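Local coordinates for RabGDI protein (Plasmodium falciparum 3D7, PDB 3P1W) that probably acts as a Rab GDP-dissociation inhibitor, binding GDP-loaded Rab GTPases and withdrawing them from membranes during vesicle transport, at residues K277-F282 and C291-S296; K305-P310 and F428-Y433. One frame throughout, in Å; residues are numbered along the deposited sequence.

Interaction 1 (K277-F282 and C291-S296); sequences KNVVDF and CGIKSS
V280 and D281 both face K294 across this antiparallel hairpin, the signature of a classic beta bulge. K294 O takes a bond from V280 N at 2.9 Å (N-H...O angle 159°) and a longer, weak one from D281 N, while K294 N returns a bond to D281 O at 3.0 Å. At the open end of the hairpin, where the first strand begins, N278 O receives S296 N at 3.0 Å, with S296 OG as a weak second donor.

The more enclosed side is apolar: F282 and I293 share a face, and V279 reaches I293 from beside it. In I293, chi1 (58°) sets CG1 between backbone N and carbonyl carbon; CD1, turned by a chi2 of 130°, off the usual staggered values, lies 4.2 Å from V279 CG2, the side chains crossing at about a right angle. The other branch, CG2, meets F282 CD1 at 4.1 Å. Branched and aromatic carbons suit this side because strand 20-26 covers it: L26 touches V279 and F282, and I24 touches I293.

The other face is looser and open to solvent. D281 and K294 share it, yet D281 OD2 and K294 NZ stay 5.7 Å apart, and the end of the lysine leads away; charged chains can remain hydrated here. At the strand edge one pair is locally tight: exposed V280 lays CG1 against S296 CB at 3.5 Å. S295 points away overall, though its CB still touches N278 O (3.4 Å), and its OG bonds to E299, which also forms a salt bridge with K277.

The hairpin is thus held by backbone bonds, with apolar packing greatest on the covered side, and any attraction between its surface charges is probably weak and screened by water.

Interaction 2 (K305-P310 and F428-Y433); sequences KVICDP and FVTSSY
I307 pairs with F428 and C308 with V429 in a short parallel register, stitched by three backbone hydrogen bonds: F428 N to V306 O at 2.8 Å and nearly straight (174°), C308 N to F428 O at 3.0 Å, and T430 N to C308 O at 2.9 Å.

I307 and F428 share one face of the sheet, where I307 CG1 approaches F428 CB. In F428, chi1 (-67°) places CG beside the backbone N, and the ring, turned by chi2 (-100°), presents its edge to V306 O, with CD2 3.7 Å from that oxygen. The aliphatic part of K305 adds CD at 4.2 Å from F428 CE2, a fitting use of a lysine whose amine makes a weak hydrogen bond to N426. On the opposite face C308 SG touches V429 CG2 at 4.1 Å, a compact pair for a buried site.

Beyond the paired residues, P310 sets CG and CD against T430 O, each at 3.3 Å; that oxygen is buried and has no polar partner in the model. The hydroxyl of T430 is bonded to E32 of helix 30-41.

L39 of that helix packs on I307, and L453 of helix 440-454 on F428. Parallel strands with helices laid over one face are typical of the Rossmann-like, dinucleotide-binding type of fold to which the GDI family is related.

In the fold
From the N terminus, strand 20-26 and helix 30-41 come first; the strand later touches both contacts, the helix the second. Interaction 1 closes a hairpin with only eight residues between its segments. The chain then passes through strand 300-303 into strand 305-308, where interaction 2 opens; it closes 117 residues later, after an excursion whose long strands belong to the other large sheet. The two contacts therefore stand in series, neither nested nor crossed. Both reach the same mixed sheet, interaction 1 at the protein surface and interaction 2 largely buried, with centres about 15 Å apart. They meet where F282 CE1 packs against V306 CG1 at 4.0 Å.

Interaction 1 (K277-F282 and C291-S296)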
loop_
_atom_site.group_PDB
_atom_site.type_symbol
_atom_site.label_atom_id
_atom_site.label_comp_id
_atom_site.label_asym_id
_atom_site.label_seq_id
_atom_site.Cartn_x
_atom_site.Cartn_y
_atom_site.Cartn_z
ATOM N N LYS A 277 -20.780 -5.729 15.954
ATOM C CA LYS A 277 -20.976 -4.810 17.084
ATOM C C LYS A 277 -21.261 -3.404 16.592
ATOM O O LYS A 277 -20.346 -2.694 16.156
ATOM C CB LYS A 277 -19.741 -4.801 17.981
ATOM C CG LYS A 277 -19.572 -6.057 18.822
ATOM C CD LYS A 277 -20.719 -6.245 19.815
ATOM C CE LYS A 277 -20.450 -7.400 20.761
ATOM N NZ LYS A 277 -21.721 -7.921 21.307
ATOM N N ASN A 278 -22.532 -3.015 16.632
ATOM C CA ASN A 278 -22.964 -1.748 16.051
ATOM C C ASN A 278 -22.937 -0.560 17.025
ATOM O O ASN A 278 -23.850 -0.355 17.824
ATOM C CB ASN A 278 -24.355 -1.882 15.430
ATOM C CG ASN A 278 -24.680 -0.730 14.478
ATOM O OD1 ASN A 278 -23.801 -0.223 13.749
ATOM N ND2 ASN A 278 -25.940 -0.314 14.474
ATOM N N VAL A 279 -21.882 0.225 16.919
ATOM C CA VAL A 279 -21.728 1.434 17.701
ATOM C C VAL A 279 -22.721 2.471 17.198
ATOM O O VAL A 279 -22.855 2.674 15.986
ATOM C CB VAL A 279 -20.280 1.931 17.592
ATOM C CG1 VAL A 279 -20.077 3.227 18.353
ATOM C CG2 VAL A 279 -19.352 0.854 18.109
ATOM N N VAL A 280 -23.465 3.074 18.118
ATOM C CA VAL A 280 -24.436 4.103 17.751
ATOM C C VAL A 280 -24.137 5.474 18.370
ATOM O O VAL A 280 -24.860 6.441 18.067
ATOM C CB VAL A 280 -25.898 3.672 18.070
ATOM C CG1 VAL A 280 -26.195 2.304 17.419
ATOM C CG2 VAL A 280 -26.187 3.656 19.585
ATOM N N ASP A 281 -23.088 5.569 19.205
ATOM C CA ASP A 281 -22.690 6.842 19.819
ATOM C C ASP A 281 -21.301 6.858 20.482
ATOM O O ASP A 281 -20.806 5.830 20.993
ATOM C CB ASP A 281 -23.726 7.274 20.849
ATOM C CG ASP A 281 -24.988 7.833 20.214
ATOM O OD1 ASP A 281 -24.867 8.666 19.270
ATOM O OD2 ASP A 281 -26.089 7.427 20.657
ATOM N N PHE A 282 -20.686 8.041 20.449
ATOM C CA PHE A 282 -19.577 8.372 21.312
ATOM C C PHE A 282 -20.124 9.058 22.553
ATOM O O PHE A 282 -21.105 9.796 22.470
ATOM C CB PHE A 282 -18.621 9.328 20.613
ATOM C CG PHE A 282 -17.881 8.712 19.457
ATOM C CD1 PHE A 282 -16.668 8.073 19.657
ATOM C CD2 PHE A 282 -18.396 8.764 18.184
ATOM C CE1 PHE A 282 -15.969 7.505 18.591
ATOM C CE2 PHE A 282 -17.700 8.203 17.114
ATOM C CZ PHE A 282 -16.494 7.565 17.326
ATOM N N CYS A 291 -14.836 9.758 26.180
ATOM C CA CYS A 291 -14.714 8.985 27.417
ATOM C C CYS A 291 -15.395 7.623 27.304
ATOM O O CYS A 291 -15.205 6.778 28.166
ATOM C CB CYS A 291 -15.245 9.782 28.614
ATOM S SG CYS A 291 -16.994 10.115 28.575
ATOM N N GLY A 292 -16.155 7.374 26.236
ATOM C CA GLY A 292 -16.739 6.044 26.042
ATOM C C GLY A 292 -17.444 5.836 24.715
ATOM O O GLY A 292 -17.457 6.736 23.869
ATOM N N ILE A 293 -18.021 4.644 24.538
ATOM C CA ILE A 293 -18.838 4.310 23.344
ATOM C C ILE A 293 -20.055 3.458 23.728
ATOM O O ILE A 293 -20.012 2.702 24.712
ATOM C CB ILE A 293 -18.028 3.564 22.264
ATOM C CG1 ILE A 293 -17.435 2.273 22.820
ATOM C CG2 ILE A 293 -16.898 4.459 21.666
ATOM C CD1 ILE A 293 -17.711 1.084 21.962
ATOM N N LYS A 294 -21.137 3.593 22.967
ATOM C CA LYS A 294 -22.384 2.865 23.219
ATOM C C LYS A 294 -22.810 2.143 21.959
ATOM O O LYS A 294 -22.532 2.617 20.854
ATOM C CB LYS A 294 -23.521 3.810 23.608
ATOM C CG LYS A 294 -23.360 4.550 24.911
ATOM C CD LYS A 294 -24.524 5.525 25.146
ATOM C CE LYS A 294 -25.877 4.799 25.277
ATOM N NZ LYS A 294 -26.910 5.627 25.983
ATOM N N SER A 295 -23.541 1.039 22.122
ATOM C CA SER A 295 -24.022 0.260 20.974
ATOM C C SER A 295 -25.551 0.309 20.866
ATOM O O SER A 295 -26.217 0.866 21.722
ATOM C CB SER A 295 -23.552 -1.192 21.080
ATOM O OG SER A 295 -24.353 -1.927 21.989
ATOM N N SER A 296 -26.096 -0.273 19.794
ATOM C CA SER A 296 -27.554 -0.376 19.608
ATOM C C SER A 296 -28.162 -1.461 20.493
ATOM O O SER A 296 -29.376 -1.501 20.690
ATOM C CB SER A 296 -27.890 -0.658 18.130
ATOM O OG SER A 296 -27.000 -1.615 17.571
#

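Interaction 2 (K305-P310 and F428-Y433)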
loop_
_atom_site.group_PDB
_atom_site.type_symbol
_atom_site.label_atom_id
_atom_site.label_comp_id
_atom_site.label_asym_id
_atom_site.label_seq_id
_atom_site.Cartn_x
_atom_site.Cartn_y
_atom_site.Cartn_z
ATOM N N LYS A 305 -8.964 6.805 24.881
ATOM C CA LYS A 305 -8.760 7.136 23.471
ATOM C C LYS A 305 -9.532 6.218 22.559
ATOM O O LYS A 305 -9.843 5.080 22.916
ATOM C CB LYS A 305 -7.260 7.064 23.112
ATOM C CG LYS A 305 -6.357 7.952 24.007
ATOM C CD LYS A 305 -4.891 7.861 23.625
ATOM C CE LYS A 305 -3.962 8.529 24.638
ATOM N NZ LYS A 305 -4.335 9.941 24.988
ATOM N N VAL A 306 -9.785 6.701 21.341
ATOM C CA VAL A 306 -10.386 5.885 20.314
ATOM C C VAL A 306 -9.510 5.971 19.049
ATOM O O VAL A 306 -8.966 7.028 18.740
ATOM C CB VAL A 306 -11.819 6.368 19.978
ATOM C CG1 VAL A 306 -12.355 5.735 18.683
ATOM C CG2 VAL A 306 -12.777 6.083 21.117
ATOM N N ILE A 307 -9.374 4.851 18.346
ATOM C CA ILE A 307 -8.801 4.847 16.972
ATOM C C ILE A 307 -9.872 4.297 16.089
ATOM O O ILE A 307 -10.461 3.262 16.407
ATOM C CB ILE A 307 -7.535 3.979 16.875
ATOM C CG1 ILE A 307 -6.427 4.515 17.773
ATOM C CG2 ILE A 307 -7.023 3.910 15.405
ATOM C CD1 ILE A 307 -5.346 3.444 18.089
ATOM N N CYS A 308 -10.163 4.963 14.972
ATOM C CA CYS A 308 -11.180 4.445 14.095
ATOM C C CYS A 308 -10.955 4.877 12.670
ATOM O O CYS A 308 -10.205 5.800 12.414
ATOM C CB CYS A 308 -12.558 4.901 14.562
ATOM S SG CYS A 308 -12.863 6.678 14.511
ATOM N N ASP A 309 -11.619 4.197 11.755
ATOM C CA ASP A 309 -11.606 4.639 10.355
ATOM C C ASP A 309 -12.685 5.711 10.124
ATOM O O ASP A 309 -13.545 5.928 10.988
ATOM C CB ASP A 309 -11.687 3.434 9.425
ATOM C CG ASP A 309 -13.043 2.792 9.374
ATOM O OD1 ASP A 309 -13.974 3.372 8.782
ATOM O OD2 ASP A 309 -13.139 1.650 9.835
ATOM N N PRO A 310 -12.653 6.394 8.969
ATOM C CA PRO A 310 -13.546 7.505 8.743
ATOM C C PRO A 310 -15.042 7.164 8.814
ATOM O O PRO A 310 -15.858 8.041 9.154
ATOM C CB PRO A 310 -13.128 8.015 7.337
ATOM C CG PRO A 310 -11.717 7.665 7.232
ATOM C CD PRO A 310 -11.649 6.277 7.885
ATOM N N PHE A 428 -8.698 9.428 17.247
ATOM C CA PHE A 428 -7.660 9.424 16.203
ATOM C C PHE A 428 -8.223 8.664 15.038
ATOM O O PHE A 428 -8.566 7.490 15.196
ATOM C CB PHE A 428 -6.395 8.719 16.703
ATOM C CG PHE A 428 -5.695 9.450 17.809
ATOM C CD1 PHE A 428 -4.587 10.232 17.544
ATOM C CD2 PHE A 428 -6.183 9.395 19.114
ATOM C CE1 PHE A 428 -3.953 10.925 18.565
ATOM C CE2 PHE A 428 -5.555 10.104 20.152
ATOM C CZ PHE A 428 -4.432 10.868 19.866
ATOM N N VAL A 429 -8.329 9.332 13.891
ATOM C CA VAL A 429 -8.973 8.772 12.709
ATOM C C VAL A 429 -7.923 8.405 11.656
ATOM O O VAL A 429 -7.088 9.222 11.298
ATOM C CB VAL A 429 -10.025 9.734 12.105
ATOM C CG1 VAL A 429 -10.744 9.080 10.957
ATOM C CG2 VAL A 429 -11.084 10.141 13.190
ATOM N N THR A 430 -7.953 7.162 11.201
ATOM C CA THR A 430 -7.062 6.723 10.099
ATOM C C THR A 430 -7.519 7.346 8.776
ATOM O O THR A 430 -8.717 7.520 8.534
ATOM C CB THR A 430 -6.986 5.199 9.981
ATOM O OG1 THR A 430 -8.291 4.638 9.830
ATOM C CG2 THR A 430 -6.272 4.582 11.198
ATOM N N SER A 431 -6.560 7.686 7.925
ATOM C CA SER A 431 -6.872 8.147 6.573
ATOM C C SER A 431 -7.356 6.996 5.692
ATOM O O SER A 431 -7.068 5.809 5.932
ATOM C CB SER A 431 -5.649 8.867 5.957
ATOM O OG SER A 431 -4.589 7.953 5.747
ATOM N N SER A 432 -8.087 7.325 4.642
ATOM C CA SER A 432 -8.508 6.313 3.695
ATOM C C SER A 432 -7.281 5.778 2.965
ATOM O O SER A 432 -6.301 6.502 2.826
ATOM C CB SER A 432 -9.470 6.897 2.681
ATOM O OG SER A 432 -10.528 7.576 3.333
ATOM N N TYR A 433 -7.349 4.517 2.532
ATOM C CA TYR A 433 -6.265 3.896 1.750
ATOM C C TYR A 433 -6.180 4.583 0.385
ATOM O O TYR A 433 -7.192 4.766 -0.283
ATOM C CB TYR A 433 -6.447 2.378 1.594
ATOM C CG TYR A 433 -6.416 1.686 2.919
ATOM C CD1 TYR A 433 -5.223 1.298 3.503
ATOM C CD2 TYR A 433 -7.590 1.537 3.648
ATOM C CE1 TYR A 433 -5.208 0.742 4.762
ATOM C CE2 TYR A 433 -7.583 0.984 4.910
ATOM C CZ TYR A 433 -6.390 0.588 5.453
ATOM O OH TYR A 433 -6.388 0.070 6.721
#